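Local coordinates for acetyltransferase-like, GNAT family (Bacteroides thetaiotaomicron, PDB 3EY5), which probably transfers an acetyl group to a nitrogen of its substrate, as an N-acetyltransferase of the GNAT family, at residues F64-D69 and Y75-A80; E42-D45 and N49-N52; Y137-Y142 and D147-Y152; I106-E111 and H128-W133. All coordinates share one frame; numbering follows the deposited sequence.

In the fold
All four contacts reach one mixed, curved sheet of a GNAT fold. Contact 1, the hairpin 60-69/74-81, lies near the middle of the chain. Contact 2 flanks it, centres about 10 Å apart, through pairing of strands 50-57 and 60-69 and packing of Phe-50 on Trp-68. Contact 4 begins on the other neighbour of the hairpin, strand 106-110, with centres about 13 Å apart; contacts 2 and 4 lie about 22 Å apart between centres. Contact 3 joins contact 4 at Glu-109, which bonds Tyr-137 and Gln-139, and reaches contact 1 through a hydrogen bond between Tyr-142 OH and Glu-77 OE2. In GNAT enzymes acetyl-CoA generally binds where the strands corresponding to 74-81 and 106-110 splay apart.

Contact 1 (F64-D69 and Y75-A80); sequences FITYWD and YVEHFA
Tyr-75 O is gripped by two neighbours on the facing strand: Trp-68 N donates to it at 2.8 Å, nearly straight (163°), and the CA-H of Tyr-67 adds a weaker contact, CA to Tyr-75 O being 3.1 Å. Further along, Thr-66 O takes Glu-77 N at 2.9 Å, the donor 37° out of the carbonyl plane, while Thr-66 OG1 accepts from His-78 N at 2.8 Å. Setting OG1 between the backbone N and the carbonyl carbon (chi1 60°) carries it to the His-78 amide, which a bulge has displaced from Thr-66 O. The indole NE1 of Trp-68 donates a hydrogen bond to Glu-77 OE1 at 2.8 Å; the oxygen sits close to the indole plane but is met from above the carboxylate plane. The other carboxylate oxygen, OE2, is held by Arg-35 and Tyr-142. Trp-68 CD1 also meets the edge of the Tyr-75 ring, at CD2 (3.8 Å). A leucine in place of Trp-68 would probably leave Glu-77 OE1 without its indole donor and open a gap beside the Tyr-75 ring. On the reverse face Ile-65 CD1 wedges between two side chains, 3.4 Å from Phe-79 CD2 and 3.7 Å from Val-76 CG1. Glu-77 and His-78 opposite Thr-66 form a classic beta bulge, a recurrent feature of the corresponding GNAT strand, which in relatives lies beside acetyl-CoA.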
# COMPACT_ATOMS: atom_id res chain seq x y z
N PHE A 64 0.02 -1.19 9.98
CA PHE A 64 0.41 -2.31 9.11
C PHE A 64 0.70 -1.72 7.75
O PHE A 64 0.26 -0.60 7.43
CB PHE A 64 -0.67 -3.42 9.03
CG PHE A 64 -1.82 -3.07 8.10
CD1 PHE A 64 -1.76 -3.38 6.75
CD2 PHE A 64 -2.93 -2.40 8.58
CE1 PHE A 64 -2.81 -3.03 5.88
CE2 PHE A 64 -3.99 -2.04 7.73
CZ PHE A 64 -3.92 -2.36 6.37
N ILE A 65 1.44 -2.46 6.95
CA ILE A 65 1.66 -2.11 5.58
C ILE A 65 1.87 -3.41 4.87
O ILE A 65 2.52 -4.33 5.38
CB ILE A 65 2.92 -1.17 5.42
CG1 ILE A 65 3.26 -0.91 3.94
CG2 ILE A 65 4.16 -1.76 6.11
CD1 ILE A 65 3.77 0.50 3.68
N THR A 66 1.32 -3.49 3.68
CA THR A 66 1.50 -4.67 2.86
C THR A 66 2.13 -4.16 1.58
O THR A 66 1.82 -3.05 1.12
CB THR A 66 0.11 -5.34 2.52
OG1 THR A 66 -0.72 -4.41 1.80
CG2 THR A 66 -0.59 -5.68 3.74
N TYR A 67 3.06 -4.94 1.05
CA TYR A 67 3.70 -4.56 -0.17
C TYR A 67 4.16 -5.79 -0.95
O TYR A 67 4.33 -6.90 -0.42
CB TYR A 67 4.87 -3.58 0.10
CG TYR A 67 6.05 -4.22 0.78
CD1 TYR A 67 6.99 -4.92 0.03
CD2 TYR A 67 6.22 -4.15 2.17
CE1 TYR A 67 8.07 -5.53 0.63
CE2 TYR A 67 7.33 -4.77 2.80
CZ TYR A 67 8.23 -5.47 2.01
OH TYR A 67 9.31 -6.07 2.57
N TRP A 68 4.36 -5.56 -2.24
CA TRP A 68 4.91 -6.55 -3.12
C TRP A 68 6.32 -6.16 -3.53
O TRP A 68 6.62 -4.98 -3.80
CB TRP A 68 4.07 -6.67 -4.37
CG TRP A 68 2.68 -7.08 -4.13
CD1 TRP A 68 1.68 -6.32 -3.58
CD2 TRP A 68 2.10 -8.36 -4.42
NE1 TRP A 68 0.53 -7.03 -3.51
CE2 TRP A 68 0.75 -8.30 -4.02
CE3 TRP A 68 2.60 -9.57 -4.97
CZ2 TRP A 68 -0.13 -9.37 -4.18
CZ3 TRP A 68 1.73 -10.66 -5.11
CH2 TRP A 68 0.38 -10.55 -4.72
N ASP A 69 7.14 -7.19 -3.63
CA ASP A 69 8.51 -7.11 -4.08
C ASP A 69 8.52 -7.51 -5.58
O ASP A 69 8.19 -8.65 -5.91
CB ASP A 69 9.30 -8.08 -3.21
CG ASP A 69 10.73 -8.33 -3.71
OD1 ASP A 69 11.29 -7.51 -4.50
OD2 ASP A 69 11.30 -9.38 -3.29
N TYR A 75 5.76 -2.30 -4.53
CA TYR A 75 4.41 -1.77 -4.68
C TYR A 75 3.71 -1.84 -3.34
O TYR A 75 3.59 -2.94 -2.76
CB TYR A 75 3.59 -2.58 -5.69
CG TYR A 75 2.15 -2.14 -5.72
CD1 TYR A 75 1.81 -0.83 -6.09
CD2 TYR A 75 1.13 -3.03 -5.37
CE1 TYR A 75 0.49 -0.42 -6.10
CE2 TYR A 75 -0.21 -2.62 -5.40
CZ TYR A 75 -0.50 -1.30 -5.75
OH TYR A 75 -1.81 -0.87 -5.82
N VAL A 76 3.28 -0.68 -2.83
CA VAL A 76 2.59 -0.66 -1.55
C VAL A 76 1.09 -0.89 -1.79
O VAL A 76 0.40 -0.07 -2.45
CB VAL A 76 2.87 0.63 -0.72
CG1 VAL A 76 1.94 0.68 0.47
CG2 VAL A 76 4.37 0.67 -0.24
N GLU A 77 0.58 -2.01 -1.30
CA GLU A 77 -0.83 -2.34 -1.56
C GLU A 77 -1.74 -1.64 -0.52
O GLU A 77 -2.58 -0.81 -0.89
CB GLU A 77 -1.05 -3.86 -1.62
CG GLU A 77 -2.22 -4.26 -2.52
CD GLU A 77 -2.60 -5.73 -2.38
OE1 GLU A 77 -1.75 -6.53 -1.99
OE2 GLU A 77 -3.77 -6.08 -2.64
N HIS A 78 -1.56 -1.94 0.76
CA HIS A 78 -2.27 -1.17 1.76
C HIS A 78 -1.36 -0.68 2.84
O HIS A 78 -0.35 -1.29 3.16
CB HIS A 78 -3.37 -1.98 2.42
CG HIS A 78 -4.44 -2.38 1.47
ND1 HIS A 78 -4.54 -3.65 0.96
CD2 HIS A 78 -5.45 -1.68 0.92
CE1 HIS A 78 -5.57 -3.73 0.14
NE2 HIS A 78 -6.14 -2.54 0.10
N PHE A 79 -1.75 0.45 3.39
CA PHE A 79 -0.98 1.09 4.37
C PHE A 79 -1.96 1.85 5.27
O PHE A 79 -2.71 2.68 4.79
CB PHE A 79 -0.03 2.06 3.67
CG PHE A 79 0.71 2.94 4.60
CD1 PHE A 79 0.53 4.33 4.54
CD2 PHE A 79 1.58 2.41 5.53
CE1 PHE A 79 1.22 5.18 5.43
CE2 PHE A 79 2.29 3.24 6.42
CZ PHE A 79 2.11 4.63 6.37
N ALA A 80 -1.94 1.55 6.58
CA ALA A 80 -2.80 2.25 7.52
C ALA A 80 -2.22 2.26 8.92
O ALA A 80 -1.58 1.30 9.35
CB ALA A 80 -4.21 1.63 7.53

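Contact 2 (E42-D45 and N49-N52); sequences EYTD and NFHN
Asn-52 points its amide straight at the hydroxyl of Thr-44: Asn-52 ND2 donates to Thr-44 OG1 at 3.0 Å, the N-H...O angle is 178°, and the oxygen lies in the amide plane. Beside this bond Phe-50 meets the helix with its ring edge. With CG anti to the backbone N, chi1 175° lays that edge against the helix backbone, bringing Phe-50 CD2 to 3.5 Å from Tyr-43 O and 3.7 Å from Tyr-43 CB. A water completes the join, donating to Thr-44 O and to Phe-50 O and accepting from Asn-52 N, with all three atoms 3.1 Å from its oxygen. Thr-44 OG1 is also hydrogen-bonded to Leu-40 O one helical turn back, giving this buried hydroxyl partners in both helix and strand. A valine in place of Thr-44 would probably strand the Asn-52 amide without its acceptor, setting it free to turn. In the next shell, the Tyr-43 ring makes a cation-pi contact with Arg-35, and Phe-50 meets the Trp-68 ring. Helix 37-46 is thus fastened across the start of strand 50-57, whose neighbour 60-69 packs on Phe-50 and Asn-52, while Tyr-18 of helix 15-28 touches both Thr-44 and Asn-52.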
# COMPACT_ATOMS: atom_id res chain seq x y z
N GLU A 42 -4.23 -16.32 2.65
CA GLU A 42 -3.50 -17.16 1.72
C GLU A 42 -2.28 -16.45 1.08
O GLU A 42 -1.20 -17.05 1.00
CB GLU A 42 -4.46 -17.70 0.65
CG GLU A 42 -5.55 -18.64 1.25
CD GLU A 42 -6.76 -18.94 0.33
OE1 GLU A 42 -6.78 -18.56 -0.87
OE2 GLU A 42 -7.71 -19.59 0.82
N TYR A 43 -2.44 -15.19 0.67
CA TYR A 43 -1.35 -14.41 0.09
C TYR A 43 -0.25 -14.21 1.13
O TYR A 43 0.94 -14.38 0.85
CB TYR A 43 -1.87 -13.03 -0.41
CG TYR A 43 -2.51 -13.03 -1.80
CD1 TYR A 43 -1.93 -12.31 -2.86
CD2 TYR A 43 -3.68 -13.74 -2.06
CE1 TYR A 43 -2.52 -12.33 -4.15
CE2 TYR A 43 -4.28 -13.74 -3.33
CZ TYR A 43 -3.71 -13.04 -4.36
OH TYR A 43 -4.29 -13.06 -5.61
N THR A 44 -0.66 -13.86 2.34
CA THR A 44 0.28 -13.63 3.43
C THR A 44 1.28 -14.81 3.61
O THR A 44 2.50 -14.62 3.49
CB THR A 44 -0.47 -13.29 4.74
OG1 THR A 44 -1.13 -12.02 4.59
CG2 THR A 44 0.49 -13.23 5.92
N ASP A 45 0.79 -16.02 3.85
CA ASP A 45 1.70 -17.17 4.05
C ASP A 45 2.13 -17.90 2.79
O ASP A 45 3.16 -18.56 2.76
CB ASP A 45 1.08 -18.19 4.99
CG ASP A 45 0.18 -17.57 6.01
OD1 ASP A 45 0.58 -16.60 6.70
OD2 ASP A 45 -0.94 -18.09 6.13
N ASN A 49 6.78 -13.22 -2.69
CA ASN A 49 7.02 -11.81 -2.97
C ASN A 49 5.88 -10.87 -2.48
O ASN A 49 5.85 -9.71 -2.82
CB ASN A 49 7.25 -11.65 -4.47
CG ASN A 49 5.97 -11.84 -5.26
OD1 ASN A 49 5.18 -12.74 -4.98
ND2 ASN A 49 5.74 -10.99 -6.25
N PHE A 50 4.95 -11.39 -1.66
CA PHE A 50 3.95 -10.57 -0.99
C PHE A 50 4.34 -10.48 0.49
O PHE A 50 4.62 -11.50 1.14
CB PHE A 50 2.49 -11.12 -1.17
CG PHE A 50 1.44 -10.35 -0.36
CD1 PHE A 50 1.07 -9.06 -0.73
CD2 PHE A 50 0.88 -10.90 0.80
CE1 PHE A 50 0.14 -8.31 0.04
CE2 PHE A 50 -0.05 -10.17 1.58
CZ PHE A 50 -0.42 -8.88 1.19
N HIS A 51 4.34 -9.28 1.03
CA HIS A 51 4.82 -9.10 2.39
C HIS A 51 3.82 -8.32 3.22
O HIS A 51 3.48 -7.17 2.91
CB HIS A 51 6.16 -8.37 2.40
CG HIS A 51 7.24 -9.06 1.62
ND1 HIS A 51 8.07 -10.00 2.19
CD2 HIS A 51 7.61 -8.96 0.33
CE1 HIS A 51 8.92 -10.44 1.28
NE2 HIS A 51 8.66 -9.83 0.14
N ASN A 52 3.35 -8.97 4.29
CA ASN A 52 2.45 -8.35 5.25
C ASN A 52 3.24 -7.96 6.50
O ASN A 52 3.89 -8.80 7.11
CB ASN A 52 1.34 -9.36 5.59
CG ASN A 52 0.10 -8.69 6.16
OD1 ASN A 52 0.16 -7.59 6.74
ND2 ASN A 52 -1.07 -9.36 5.97
O HOH W 1 4.06 -11.98 4.17

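Contact 3 (Y137-Y142 and D147-Y152); sequences YYQPPY and DFLPMY
Phe-148 turns its CG anti to its carbonyl carbon (chi1 -85°), laying the ring against two successive prolines. Both come over the same face: Pro-140 CA stands 3.9 Å and Pro-141 CD 3.7 Å from the centroid of the Phe-148 ring, two CH-pi contacts that cover the ring where strand 136-139 gives way to loop. Tyr-137 takes the other course, CG anti to the backbone N (chi1 -179°), so that its ring edge meets selenomethionine Met-151, CD2 of Tyr-137 to CB of Met-151 3.8 Å. Between these aromatic ends the backbones are tied by a reciprocal pair: Gln-139 N to Leu-149 O and Leu-149 N to Gln-139 O, each 2.7 Å. Gln-139 and Leu-149 run side by side on the Tyr-137 face, Gln-139 OE1 reaching 3.8 Å from Leu-149 CD1. The reverse face carries Tyr-138, whose CE2 rests 3.7 Å from Pro-150 CB. Tyr-137 O and Met-151 O come within 3.0 Å of each other; Met-151 N and Arg-112 both donate to Tyr-137 O, Arg-112 also to Met-151 O, which probably offsets the repulsion. Arg-112 makes a cation-pi contact with Tyr-138. The short segments 137-139 and 149-152 run 126° apart in direction. The hairpin joins strand 106-110 through 149-156, which pairs with it antiparallel; there Glu-109 receives Tyr-137 OH and Gln-139 NE2, and helix 161-176 covers the Tyr-137 ring with His-173 and Leu-172.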
# COMPACT_ATOMS: atom_id res chain seq x y z
N TYR A 137 -4.10 5.96 -14.97
CA TYR A 137 -4.11 4.67 -14.29
C TYR A 137 -5.52 4.29 -13.73
O TYR A 137 -6.29 5.17 -13.28
CB TYR A 137 -3.09 4.70 -13.16
CG TYR A 137 -3.03 3.38 -12.42
CD1 TYR A 137 -2.47 2.26 -13.03
CD2 TYR A 137 -3.53 3.24 -11.14
CE1 TYR A 137 -2.40 1.01 -12.37
CE2 TYR A 137 -3.48 2.01 -10.48
CZ TYR A 137 -2.94 0.89 -11.11
OH TYR A 137 -2.87 -0.36 -10.46
N TYR A 138 -5.83 2.99 -13.74
CA TYR A 138 -7.02 2.41 -13.11
C TYR A 138 -6.65 1.21 -12.26
O TYR A 138 -5.90 0.34 -12.71
CB TYR A 138 -8.03 1.94 -14.19
CG TYR A 138 -8.77 3.12 -14.81
CD1 TYR A 138 -8.22 3.81 -15.89
CD2 TYR A 138 -9.99 3.56 -14.29
CE1 TYR A 138 -8.87 4.92 -16.43
CE2 TYR A 138 -10.65 4.65 -14.83
CZ TYR A 138 -10.08 5.32 -15.89
OH TYR A 138 -10.72 6.39 -16.45
N GLN A 139 -7.16 1.16 -11.03
CA GLN A 139 -7.06 -0.04 -10.22
C GLN A 139 -8.16 -1.03 -10.63
O GLN A 139 -9.35 -0.73 -10.46
CB GLN A 139 -7.20 0.30 -8.74
CG GLN A 139 -6.96 -0.91 -7.83
CD GLN A 139 -7.42 -0.64 -6.42
OE1 GLN A 139 -8.34 -1.29 -5.92
NE2 GLN A 139 -6.82 0.34 -5.78
N PRO A 140 -7.77 -2.23 -11.14
CA PRO A 140 -8.71 -3.32 -11.42
C PRO A 140 -9.43 -3.65 -10.13
O PRO A 140 -8.88 -3.44 -9.07
CB PRO A 140 -7.79 -4.51 -11.83
CG PRO A 140 -6.48 -3.89 -12.21
CD PRO A 140 -6.37 -2.68 -11.25
N PRO A 141 -10.68 -4.18 -10.20
CA PRO A 141 -11.46 -4.44 -8.98
C PRO A 141 -10.92 -5.62 -8.19
O PRO A 141 -10.44 -6.60 -8.78
CB PRO A 141 -12.84 -4.84 -9.52
CG PRO A 141 -12.57 -5.35 -10.94
CD PRO A 141 -11.43 -4.51 -11.43
N TYR A 142 -11.02 -5.56 -6.87
CA TYR A 142 -10.77 -6.75 -6.07
C TYR A 142 -11.87 -7.78 -6.23
O TYR A 142 -11.61 -8.98 -6.22
CB TYR A 142 -10.60 -6.41 -4.60
CG TYR A 142 -9.24 -5.83 -4.27
CD1 TYR A 142 -8.11 -6.64 -4.25
CD2 TYR A 142 -9.08 -4.48 -3.99
CE1 TYR A 142 -6.83 -6.12 -3.95
CE2 TYR A 142 -7.78 -3.93 -3.69
CZ TYR A 142 -6.69 -4.77 -3.66
OH TYR A 142 -5.43 -4.28 -3.35
N ASP A 147 -16.19 -2.00 -9.81
CA ASP A 147 -15.59 -1.10 -10.81
C ASP A 147 -14.04 -1.07 -10.89
O ASP A 147 -13.38 -1.27 -9.90
CB ASP A 147 -16.07 0.34 -10.58
CG ASP A 147 -17.59 0.45 -10.59
OD1 ASP A 147 -18.25 -0.36 -11.31
OD2 ASP A 147 -18.12 1.35 -9.88
N PHE A 148 -13.50 -0.80 -12.08
CA PHE A 148 -12.11 -0.32 -12.22
C PHE A 148 -12.03 1.09 -11.62
O PHE A 148 -12.85 1.92 -11.94
CB PHE A 148 -11.69 -0.29 -13.69
CG PHE A 148 -11.18 -1.61 -14.21
CD1 PHE A 148 -9.83 -1.79 -14.48
CD2 PHE A 148 -12.06 -2.69 -14.40
CE1 PHE A 148 -9.35 -3.06 -14.98
CE2 PHE A 148 -11.58 -3.93 -14.88
CZ PHE A 148 -10.21 -4.09 -15.17
N LEU A 149 -11.06 1.36 -10.76
CA LEU A 149 -11.06 2.63 -10.03
C LEU A 149 -10.02 3.61 -10.58
O LEU A 149 -8.85 3.29 -10.62
CB LEU A 149 -10.85 2.40 -8.53
CG LEU A 149 -11.77 1.38 -7.85
CD1 LEU A 149 -11.26 1.12 -6.43
CD2 LEU A 149 -13.25 1.84 -7.86
N PRO A 150 -10.46 4.81 -11.01
CA PRO A 150 -9.49 5.79 -11.52
C PRO A 150 -8.54 6.18 -10.38
O PRO A 150 -9.00 6.36 -9.27
CB PRO A 150 -10.36 6.97 -11.95
CG PRO A 150 -11.80 6.53 -11.77
CD PRO A 150 -11.80 5.38 -10.83
N MSE A 151 -7.23 6.21 -10.61
CA MSE A 151 -6.27 6.51 -9.55
C MSE A 151 -5.09 7.10 -10.22
O MSE A 151 -5.04 7.18 -11.43
CB MSE A 151 -5.78 5.25 -8.86
CG MSE A 151 -6.92 4.42 -8.40
SE MSE A 151 -7.51 4.94 -6.61
CE MSE A 151 -6.92 3.17 -6.13
N TYR A 152 -4.12 7.52 -9.42
CA TYR A 152 -2.82 7.92 -9.97
C TYR A 152 -1.81 7.09 -9.24
O TYR A 152 -2.01 6.72 -8.07
CB TYR A 152 -2.53 9.41 -9.70
CG TYR A 152 -3.24 10.36 -10.64
CD1 TYR A 152 -3.52 9.98 -11.98
CD2 TYR A 152 -3.59 11.64 -10.22
CE1 TYR A 152 -4.16 10.87 -12.86
CE2 TYR A 152 -4.22 12.53 -11.08
CZ TYR A 152 -4.51 12.15 -12.38
OH TYR A 152 -5.15 13.02 -13.22

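Contact 4 (I106-E111 and H128-W133); sequences IVLEVE and HGFTLW
A beta-alpha-beta crossover, from strand 106-110 through helix 116-127 to strand 131-134, brings Phe-130 against Ile-106 and Leu-108. The helix ends in a Schellman motif whose C-prime residue is Gly-129, with positive phi; Phe-130 N closes it on Tyr-125 O, and the chain then turns into the second strand. Set by its first torsion beside the backbone N (chi1 -71°), the Phe-130 ring reaches back and comes closest with CE1. Phe-130 CE1 lies 4.1 Å from Ile-106 CG2, 4.0 Å from Leu-108 CD2 and 3.9 Å from Ile-106 O. The leucine approaches at about a right angle to the phenylalanine side chain. A second, thinner touch follows farther along, Val-110 CG2 to Leu-132 CD1 at 4.4 Å. The side-chain contacts are apolar, and the backbones stay well apart: the CA atoms of Ile-106 and Phe-130 are 8.6 Å from each other. That spacing is accounted for by strand 149-156, which pairs antiparallel with both strands and lies between them, bonding Ile-106 through His-156, Leu-108 through Met-154 and Val-110 through Tyr-152. Tyr-125 and Ile-122 of helix 116-127 pack on Val-110, and the His-156 ring meets that of Phe-130.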
# COMPACT_ATOMS: atom_id res chain seq x y z
N ILE A 106 9.62 2.89 -4.77
CA ILE A 106 8.38 2.48 -4.07
C ILE A 106 7.25 3.06 -4.88
O ILE A 106 7.25 4.26 -5.17
CB ILE A 106 8.29 3.04 -2.66
CG1 ILE A 106 9.49 2.62 -1.81
CG2 ILE A 106 6.94 2.60 -1.98
CD1 ILE A 106 9.49 3.29 -0.47
N VAL A 107 6.31 2.21 -5.25
CA VAL A 107 5.14 2.65 -5.99
C VAL A 107 3.92 2.46 -5.10
O VAL A 107 3.78 1.42 -4.45
CB VAL A 107 4.97 1.87 -7.31
CG1 VAL A 107 3.75 2.39 -8.10
CG2 VAL A 107 6.29 1.92 -8.19
N LEU A 108 3.06 3.47 -5.06
CA LEU A 108 1.69 3.29 -4.49
C LEU A 108 0.61 3.96 -5.37
O LEU A 108 0.94 4.73 -6.29
CB LEU A 108 1.65 3.81 -3.06
CG LEU A 108 2.07 5.28 -2.88
CD1 LEU A 108 1.03 6.21 -3.41
CD2 LEU A 108 2.24 5.58 -1.43
N GLU A 109 -0.66 3.64 -5.12
CA GLU A 109 -1.80 4.29 -5.80
C GLU A 109 -2.48 5.29 -4.86
O GLU A 109 -2.58 5.03 -3.64
CB GLU A 109 -2.85 3.28 -6.24
CG GLU A 109 -2.33 1.99 -6.86
CD GLU A 109 -3.47 1.04 -7.27
OE1 GLU A 109 -4.65 1.40 -7.05
OE2 GLU A 109 -3.21 -0.07 -7.81
N VAL A 110 -2.88 6.43 -5.41
CA VAL A 110 -3.69 7.40 -4.70
C VAL A 110 -4.94 7.71 -5.52
O VAL A 110 -4.95 7.57 -6.74
CB VAL A 110 -2.97 8.73 -4.38
CG1 VAL A 110 -1.84 8.50 -3.43
CG2 VAL A 110 -2.50 9.42 -5.63
N GLU A 111 -5.97 8.12 -4.82
CA GLU A 111 -7.14 8.72 -5.44
C GLU A 111 -6.83 9.97 -6.26
O GLU A 111 -5.90 10.73 -5.93
CB GLU A 111 -8.14 9.05 -4.35
CG GLU A 111 -9.06 7.89 -4.09
CD GLU A 111 -10.09 7.81 -5.21
OE1 GLU A 111 -10.90 6.85 -5.21
OE2 GLU A 111 -10.09 8.73 -6.08
N HIS A 128 6.58 14.30 1.19
CA HIS A 128 7.50 13.32 1.70
C HIS A 128 8.20 12.56 0.61
O HIS A 128 8.58 11.39 0.81
CB HIS A 128 6.85 12.43 2.77
CG HIS A 128 6.39 13.20 3.97
ND1 HIS A 128 5.08 13.61 4.13
CD2 HIS A 128 7.07 13.68 5.03
CE1 HIS A 128 4.97 14.29 5.25
NE2 HIS A 128 6.16 14.35 5.82
N GLY A 129 8.39 13.22 -0.53
CA GLY A 129 9.30 12.74 -1.56
C GLY A 129 8.79 11.77 -2.60
O GLY A 129 9.60 11.16 -3.30
N PHE A 130 7.47 11.63 -2.71
CA PHE A 130 6.86 10.90 -3.81
C PHE A 130 6.53 11.86 -4.94
O PHE A 130 6.07 12.99 -4.71
CB PHE A 130 5.60 10.14 -3.36
CG PHE A 130 5.89 8.97 -2.49
CD1 PHE A 130 5.81 7.69 -3.00
CD2 PHE A 130 6.27 9.14 -1.15
CE1 PHE A 130 6.06 6.57 -2.20
CE2 PHE A 130 6.54 8.02 -0.34
CZ PHE A 130 6.44 6.73 -0.87
N THR A 131 6.77 11.40 -6.17
CA THR A 131 6.40 12.10 -7.38
C THR A 131 5.05 11.58 -7.88
O THR A 131 4.86 10.36 -8.02
CB THR A 131 7.45 11.87 -8.50
OG1 THR A 131 8.73 12.33 -8.05
CG2 THR A 131 7.09 12.66 -9.75
N LEU A 132 4.14 12.52 -8.17
CA LEU A 132 2.86 12.18 -8.80
C LEU A 132 2.98 11.87 -10.31
O LEU A 132 3.45 12.70 -11.07
CB LEU A 132 1.84 13.28 -8.59
CG LEU A 132 0.48 12.99 -9.23
CD1 LEU A 132 -0.16 11.78 -8.56
CD2 LEU A 132 -0.44 14.21 -9.16
N TRP A 133 2.55 10.67 -10.72
CA TRP A 133 2.43 10.32 -12.13
C TRP A 133 1.02 10.60 -12.64
O TRP A 133 0.02 10.04 -12.14
CB TRP A 133 2.80 8.85 -12.32
CG TRP A 133 4.29 8.63 -12.28
CD1 TRP A 133 5.28 9.58 -12.01
CD2 TRP A 133 4.97 7.40 -12.51
NE1 TRP A 133 6.52 8.99 -12.05
CE2 TRP A 133 6.37 7.66 -12.36
CE3 TRP A 133 4.56 6.10 -12.82
CZ2 TRP A 133 7.33 6.66 -12.50
CZ3 TRP A 133 5.52 5.11 -12.95
CH2 TRP A 133 6.88 5.40 -12.80